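Long-range contacts in Rab GDP dissociation inhibitor alpha (Naegleria fowleri, PDB 6C87), which probably extracts prenylated, GDP-bound Rab GTPases from membranes and keeps them soluble and inactive, as its family relatives do in vesicle transport: residues K127-T131 with H196-L200; L152-L156 with I180-V186. The contacts are given in a common frame with arbitrary orientation. Residue numbers count along the deposited sequence, not the author numbering.

Interaction 1: residues K127-T131 with H196-L200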
ATOM      1  N   LYS A 127      14.689 -29.424 -22.371  1.00 37.55           N
ATOM      2  CA  LYS A 127      14.235 -28.046 -22.275  1.00 36.67           C
ATOM      3  C   LYS A 127      12.993 -27.967 -21.391  1.00 36.65           C
ATOM      4  O   LYS A 127      12.160 -28.876 -21.366  1.00 42.96           O
ATOM      5  CB  LYS A 127      13.940 -27.489 -23.674  1.00 36.40           C
ATOM      6  N   VAL A 128      12.867 -26.866 -20.656  1.00 35.75           N
ATOM      7  CA  VAL A 128      11.705 -26.670 -19.789  1.00 37.10           C
ATOM      8  C   VAL A 128      10.498 -26.313 -20.655  1.00 41.69           C
ATOM      9  O   VAL A 128      10.540 -25.320 -21.398  1.00 44.05           O
ATOM     10  CB  VAL A 128      11.976 -25.587 -18.732  1.00 39.25           C
ATOM     11  CG1 VAL A 128      10.711 -25.286 -17.950  1.00 35.64           C
ATOM     12  CG2 VAL A 128      13.099 -26.020 -17.797  1.00 40.43           C
ATOM     13  N   PRO A 129       9.413 -27.086 -20.609  1.00 47.63           N
ATOM     14  CA  PRO A 129       8.235 -26.750 -21.418  1.00 55.75           C
ATOM     15  C   PRO A 129       7.340 -25.737 -20.717  1.00 53.56           C
ATOM     16  O   PRO A 129       7.087 -25.823 -19.513  1.00 50.27           O
ATOM     17  CB  PRO A 129       7.521 -28.098 -21.583  1.00 55.95           C
ATOM     18  CG  PRO A 129       7.933 -28.901 -20.373  1.00 48.46           C
ATOM     19  CD  PRO A 129       9.237 -28.342 -19.856  1.00 48.48           C
ATOM     20  N   ILE A 130       6.856 -24.766 -21.493  1.00 51.55           N
ATOM     21  CA  ILE A 130       6.059 -23.658 -20.980  1.00 52.85           C
ATOM     22  C   ILE A 130       4.641 -23.680 -21.528  1.00 55.40           C
ATOM     23  O   ILE A 130       3.672 -23.637 -20.768  1.00 61.21           O
ATOM     24  CB  ILE A 130       6.734 -22.300 -21.263  1.00 53.89           C
ATOM     25  CG1 ILE A 130       8.082 -22.277 -20.570  1.00 56.52           C
ATOM     26  CG2 ILE A 130       5.878 -21.165 -20.766  1.00 54.98           C
ATOM     27  CD1 ILE A 130       7.950 -22.594 -19.094  1.00 52.93           C
ATOM     28  N   THR A 131       4.500 -23.752 -22.845  1.00 57.60           N
ATOM     29  CA  THR A 131       3.175 -23.703 -23.435  1.00 56.20           C
ATOM     30  C   THR A 131       2.489 -25.056 -23.287  1.00 65.52           C
ATOM     31  O   THR A 131       3.152 -26.085 -23.124  1.00 67.48           O
ATOM     32  CB  THR A 131       3.268 -23.323 -24.910  1.00 54.74           C
ATOM     33  OG1 THR A 131       3.957 -24.358 -25.626  1.00 58.46           O
ATOM     34  CG2 THR A 131       4.010 -22.006 -25.082  1.00 48.09           C
ATOM     35  N   HIS A 196       9.372 -26.752  -9.707  1.00 40.27           N
ATOM     36  CA  HIS A 196      10.774 -26.471  -9.413  1.00 44.76           C
ATOM     37  C   HIS A 196      11.490 -25.757 -10.551  1.00 42.59           C
ATOM     38  O   HIS A 196      12.298 -24.862 -10.301  1.00 38.06           O
ATOM     39  CB  HIS A 196      11.524 -27.765  -9.069  1.00 44.86           C
ATOM     40  CG  HIS A 196      11.018 -28.452  -7.837  1.00 46.50           C
ATOM     41  ND1 HIS A 196      11.828 -28.746  -6.762  1.00 49.65           N
ATOM     42  CD2 HIS A 196       9.787 -28.913  -7.514  1.00 50.04           C
ATOM     43  CE1 HIS A 196      11.116 -29.354  -5.829  1.00 50.64           C
ATOM     44  NE2 HIS A 196       9.874 -29.465  -6.260  1.00 49.20           N
ATOM     45  N   ALA A 197      11.210 -26.117 -11.799  1.00 41.21           N
ATOM     46  CA  ALA A 197      11.925 -25.525 -12.921  1.00 41.29           C
ATOM     47  C   ALA A 197      11.229 -24.299 -13.499  1.00 40.93           C
ATOM     48  O   ALA A 197      11.906 -23.456 -14.100  1.00 40.54           O
ATOM     49  CB  ALA A 197      12.128 -26.563 -14.034  1.00 38.87           C
ATOM     50  N   VAL A 198       9.908 -24.176 -13.339  1.00 34.14           N
ATOM     51  CA  VAL A 198       9.186 -23.009 -13.846  1.00 32.35           C
ATOM     52  C   VAL A 198       8.904 -22.007 -12.734  1.00 37.63           C
ATOM     53  O   VAL A 198       9.279 -20.834 -12.831  1.00 47.18           O
ATOM     54  CB  VAL A 198       7.865 -23.408 -14.525  1.00 37.12           C
ATOM     55  CG1 VAL A 198       7.173 -22.166 -15.050  1.00 31.94           C
ATOM     56  CG2 VAL A 198       8.103 -24.399 -15.642  1.00 37.06           C
ATOM     57  N   ALA A 199       8.221 -22.456 -11.682  1.00 42.74           N
ATOM     58  CA  ALA A 199       7.842 -21.574 -10.584  1.00 37.32           C
ATOM     59  C   ALA A 199       8.961 -21.374  -9.569  1.00 42.92           C
ATOM     60  O   ALA A 199       8.850 -20.479  -8.724  1.00 51.48           O
ATOM     61  CB  ALA A 199       6.589 -22.116  -9.892  1.00 40.84           C
ATOM     62  N   LEU A 200      10.016 -22.193  -9.632  1.00 45.68           N
ATOM     63  CA  LEU A 200      11.257 -22.026  -8.869  1.00 39.29           C
ATOM     64  C   LEU A 200      11.089 -22.286  -7.373  1.00 39.96           C
ATOM     65  O   LEU A 200      11.828 -21.734  -6.557  1.00 46.06           O
ATOM     66  CB  LEU A 200      11.866 -20.635  -9.092  1.00 39.04           C
ATOM     67  CG  LEU A 200      12.169 -20.272 -10.543  1.00 38.55           C
ATOM     68  CD1 LEU A 200      13.144 -19.105 -10.578  1.00 31.57           C
ATOM     69  CD2 LEU A 200      12.692 -21.472 -11.351  1.00 30.16           C
TER
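Apolar side-chain contact holds K127-T131 against H196-L200; no hydrogen bond crosses between them, and only 146 Å² is buried in all. V128, its CA-to-CB bond aimed at the helix, spans two successive residues: CG2 of V128 lies 3.9 Å from CB of A197, and CG1 of V128 lies 3.6 Å from CG2 of V198. The same V198 CG2 receives CD1 of I130 at 3.9 Å, so it rests against both V128 and I130, whose own methyls CG1 and CD1 are 4.0 Å apart. The backbones stay apart, the nearest CA atoms, those of V128 and A197, being 7.0 Å from each other. In the two-domain architecture of Rab GDP dissociation inhibitors, this is where the loop leaving strand 124-127 of the mixed sheet enters the helical part of the chain and meets the end of helix 188-198. Helix 212-229 adds Y222 beside V128 and I130. Polar groups are satisfied away from the interface: the T131 side chain caps the following helix, E134 accepts hydrogen bonds from the backbone N of I130 and T131, and the ring nitrogens of H196 bond D342 and D204. At L200 phi turns positive, taking the chain out of its helical path.

Interaction 2: residues L152-L156 with I180-V186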
ATOM      1  N   LEU A 152      -3.878 -29.616 -17.476  1.00 69.30           N
ATOM      2  CA  LEU A 152      -3.590 -28.830 -16.281  1.00 65.12           C
ATOM      3  C   LEU A 152      -2.961 -27.492 -16.648  1.00 63.10           C
ATOM      4  O   LEU A 152      -3.385 -26.441 -16.153  1.00 63.89           O
ATOM      5  CB  LEU A 152      -2.673 -29.613 -15.335  1.00 54.43           C
ATOM      6  CG  LEU A 152      -1.927 -28.769 -14.289  1.00 51.25           C
ATOM      7  CD1 LEU A 152      -2.886 -28.147 -13.282  1.00 54.86           C
ATOM      8  CD2 LEU A 152      -0.862 -29.594 -13.575  1.00 50.96           C
ATOM      9  N   VAL A 153      -1.957 -27.507 -17.528  1.00 58.42           N
ATOM     10  CA  VAL A 153      -1.261 -26.271 -17.867  1.00 59.19           C
ATOM     11  C   VAL A 153      -2.156 -25.365 -18.697  1.00 66.28           C
ATOM     12  O   VAL A 153      -2.104 -24.135 -18.558  1.00 68.96           O
ATOM     13  CB  VAL A 153       0.074 -26.580 -18.573  1.00 55.92           C
ATOM     14  CG1 VAL A 153       0.691 -25.309 -19.158  1.00 50.53           C
ATOM     15  CG2 VAL A 153       1.042 -27.238 -17.596  1.00 45.72           C
ATOM     16  N   SER A 154      -2.994 -25.946 -19.563  1.00 67.15           N
ATOM     17  CA  SER A 154      -3.972 -25.144 -20.293  1.00 65.54           C
ATOM     18  C   SER A 154      -4.903 -24.411 -19.335  1.00 62.39           C
ATOM     19  O   SER A 154      -5.219 -23.232 -19.539  1.00 61.43           O
ATOM     20  CB  SER A 154      -4.772 -26.029 -21.249  1.00 67.67           C
ATOM     21  OG  SER A 154      -4.363 -25.844 -22.593  1.00 71.83           O
ATOM     22  N   TYR A 155      -5.359 -25.099 -18.286  1.00 59.19           N
ATOM     23  CA  TYR A 155      -6.248 -24.473 -17.312  1.00 71.62           C
ATOM     24  C   TYR A 155      -5.565 -23.328 -16.574  1.00 67.38           C
ATOM     25  O   TYR A 155      -6.185 -22.286 -16.332  1.00 68.99           O
ATOM     26  CB  TYR A 155      -6.773 -25.518 -16.323  1.00 74.82           C
ATOM     27  CG  TYR A 155      -7.371 -24.920 -15.064  1.00 81.52           C
ATOM     28  CD1 TYR A 155      -8.590 -24.245 -15.089  1.00 85.96           C
ATOM     29  CD2 TYR A 155      -6.718 -25.050 -13.840  1.00 80.97           C
ATOM     30  CE1 TYR A 155      -9.129 -23.697 -13.935  1.00 84.07           C
ATOM     31  CE2 TYR A 155      -7.252 -24.510 -12.681  1.00 80.52           C
ATOM     32  CZ  TYR A 155      -8.454 -23.838 -12.735  1.00 81.97           C
ATOM     33  OH  TYR A 155      -8.984 -23.307 -11.585  1.00 84.92           O
ATOM     34  N   LEU A 156      -4.292 -23.500 -16.203  1.00 67.09           N
ATOM     35  CA  LEU A 156      -3.613 -22.475 -15.411  1.00 65.26           C
ATOM     36  C   LEU A 156      -3.329 -21.224 -16.236  1.00 61.23           C
ATOM     37  O   LEU A 156      -3.497 -20.103 -15.741  1.00 63.21           O
ATOM     38  CB  LEU A 156      -2.326 -23.038 -14.805  1.00 57.75           C
ATOM     39  CG  LEU A 156      -2.547 -24.199 -13.828  1.00 56.26           C
ATOM     40  CD1 LEU A 156      -1.230 -24.839 -13.412  1.00 53.43           C
ATOM     41  CD2 LEU A 156      -3.351 -23.755 -12.613  1.00 55.86           C
ATOM     42  N   ILE A 180      -5.583 -28.640  -7.161  1.00 68.64           N
ATOM     43  CA  ILE A 180      -5.586 -28.571  -8.619  1.00 67.64           C
ATOM     44  C   ILE A 180      -4.777 -29.715  -9.223  1.00 66.06           C
ATOM     45  O   ILE A 180      -5.187 -30.325 -10.219  1.00 66.75           O
ATOM     46  CB  ILE A 180      -5.058 -27.203  -9.082  1.00 68.94           C
ATOM     47  CG1 ILE A 180      -5.849 -26.081  -8.409  1.00 77.70           C
ATOM     48  CG2 ILE A 180      -5.123 -27.089 -10.590  1.00 67.57           C
ATOM     49  CD1 ILE A 180      -5.553 -24.721  -8.963  1.00 81.45           C
ATOM     50  N   TYR A 181      -3.626 -30.032  -8.625  1.00 64.93           N
ATOM     51  CA  TYR A 181      -2.810 -31.137  -9.121  1.00 69.03           C
ATOM     52  C   TYR A 181      -3.580 -32.449  -9.067  1.00 69.99           C
ATOM     53  O   TYR A 181      -3.684 -33.167 -10.070  1.00 64.28           O
ATOM     54  CB  TYR A 181      -1.530 -31.258  -8.296  1.00 72.70           C
ATOM     55  CG  TYR A 181      -0.450 -30.249  -8.608  1.00 73.14           C
ATOM     56  CD1 TYR A 181      -0.296 -29.723  -9.886  1.00 69.52           C
ATOM     57  CD2 TYR A 181       0.424 -29.828  -7.614  1.00 72.87           C
ATOM     58  CE1 TYR A 181       0.701 -28.803 -10.159  1.00 64.31           C
ATOM     59  CE2 TYR A 181       1.415 -28.913  -7.875  1.00 70.81           C
ATOM     60  CZ  TYR A 181       1.553 -28.402  -9.146  1.00 63.93           C
ATOM     61  OH  TYR A 181       2.554 -27.490  -9.386  1.00 50.81           O
ATOM     62  N   LYS A 182      -4.137 -32.768  -7.893  1.00 71.89           N
ATOM     63  CA  LYS A 182      -4.833 -34.037  -7.702  1.00 69.67           C
ATOM     64  C   LYS A 182      -6.065 -34.145  -8.587  1.00 67.42           C
ATOM     65  O   LYS A 182      -6.427 -35.249  -9.009  1.00 69.35           O
ATOM     66  CB  LYS A 182      -5.220 -34.209  -6.231  1.00 66.83           C
ATOM     67  N   TYR A 183      -6.715 -33.016  -8.885  1.00 64.75           N
ATOM     68  CA  TYR A 183      -7.896 -33.044  -9.743  1.00 68.50           C
ATOM     69  C   TYR A 183      -7.526 -33.453 -11.166  1.00 70.01           C
ATOM     70  O   TYR A 183      -8.282 -34.172 -11.828  1.00 73.59           O
ATOM     71  CB  TYR A 183      -8.596 -31.684  -9.718  1.00 69.88           C
ATOM     72  CG  TYR A 183      -9.823 -31.601 -10.599  1.00 76.58           C
ATOM     73  CD1 TYR A 183     -10.925 -32.414 -10.361  1.00 81.20           C
ATOM     74  CD2 TYR A 183      -9.893 -30.694 -11.649  1.00 79.55           C
ATOM     75  CE1 TYR A 183     -12.054 -32.342 -11.157  1.00 84.67           C
ATOM     76  CE2 TYR A 183     -11.020 -30.613 -12.450  1.00 84.42           C
ATOM     77  CZ  TYR A 183     -12.098 -31.440 -12.199  1.00 89.59           C
ATOM     78  OH  TYR A 183     -13.226 -31.366 -12.992  1.00 97.72           O
ATOM     79  N   TYR A 184      -6.378 -32.990 -11.656  1.00 71.45           N
ATOM     80  CA  TYR A 184      -5.901 -33.336 -12.989  1.00 70.13           C
ATOM     81  C   TYR A 184      -5.116 -34.642 -13.043  1.00 68.17           C
ATOM     82  O   TYR A 184      -4.729 -35.066 -14.138  1.00 65.07           O
ATOM     83  CB  TYR A 184      -5.064 -32.186 -13.551  1.00 64.23           C
ATOM     84  CG  TYR A 184      -5.949 -31.063 -13.998  1.00 62.82           C
ATOM     85  CD1 TYR A 184      -6.489 -31.056 -15.274  1.00 57.91           C
ATOM     86  CD2 TYR A 184      -6.291 -30.036 -13.135  1.00 64.94           C
ATOM     87  CE1 TYR A 184      -7.318 -30.048 -15.687  1.00 60.12           C
ATOM     88  CE2 TYR A 184      -7.123 -29.018 -13.540  1.00 68.47           C
ATOM     89  CZ  TYR A 184      -7.636 -29.031 -14.820  1.00 72.01           C
ATOM     90  OH  TYR A 184      -8.473 -28.024 -15.241  1.00 79.14           O
ATOM     91  N   GLY A 185      -4.851 -35.271 -11.902  1.00 67.61           N
ATOM     92  CA  GLY A 185      -4.210 -36.573 -11.896  1.00 63.46           C
ATOM     93  C   GLY A 185      -2.777 -36.579 -12.374  1.00 67.97           C
ATOM     94  O   GLY A 185      -2.344 -37.556 -12.990  1.00 72.30           O
ATOM     95  N   VAL A 186      -2.029 -35.511 -12.113  1.00 65.96           N
ATOM     96  CA  VAL A 186      -0.617 -35.442 -12.464  1.00 61.07           C
ATOM     97  C   VAL A 186       0.205 -36.044 -11.329  1.00 63.98           C
ATOM     98  O   VAL A 186      -0.217 -36.059 -10.168  1.00 65.67           O
ATOM     99  CB  VAL A 186      -0.192 -33.990 -12.774  1.00 59.24           C
ATOM    100  CG1 VAL A 186      -0.860 -33.498 -14.049  1.00 52.55           C
ATOM    101  CG2 VAL A 186      -0.537 -33.069 -11.603  1.00 63.25           C
TER
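L152 lies across the ring of Y184, its CA 3.9 Å from the ring centroid and 15° off the normal, a CH-pi contact over the face; CB of L152 follows at 3.8 Å from CG of Y184. This is helix-helix packing in the helical domain of the GDP dissociation inhibitor fold, between helices 143-157 and 177-184. The segment axes run at 136° to one another, obliquely antiparallel, and come no closer than 11.0 Å, so large side chains fill the space and bury 353 Å². Further out, L152 reaches three more residues: CD1 packs on CG2 of I180 at 3.7 Å, while CD2 meets the edge of the Y181 ring at CD1, 3.7 Å away, and CG1 of V186, 3.9 Å away. V186 follows G185, whose positive phi ends the helical run. One turn on from L152, Y155 and L156 extend the seam. The Y155 and Y184 rings are nearly parallel, their planes at 27°, but slid apart with centroids 5.8 Å from each other, so they barely overlap. I180 CG2 touches CE2 of Y155 at 3.9 Å and, more loosely, CD2 of L156 at 4.3 Å. Helix 188-198 lies against L152 too, through T190 and L194. The Y155 hydroxyl bonds the backbone O of H167 and that of Y181 the hydroxyl of Y206. OH of Y184 lies 3.2 Å from CB of Y155, the closest approach between the two segments.

How the interactions relate
From the N terminus the chain leaves strand 124-127 through K127-T131, passes helix 132-135 and runs along helix 143-157, whose L152-L156 end begins interaction 2. A mostly non-helical excursion returns as helix 177-184, and I180-V186 closes that smaller loop. Helix 188-198 follows directly and brings H196-L200 back to K127-T131, closing the larger loop, so interaction 2 is nested within interaction 1. Their centres lie 15 Å apart, and they touch where O of I130 packs on CG1 of V153 at 3.8 Å. Interaction 2 joins helices to each other, while interaction 1 joins helix 188-198, the last helix of the larger loop, to the exit from the mixed sheet.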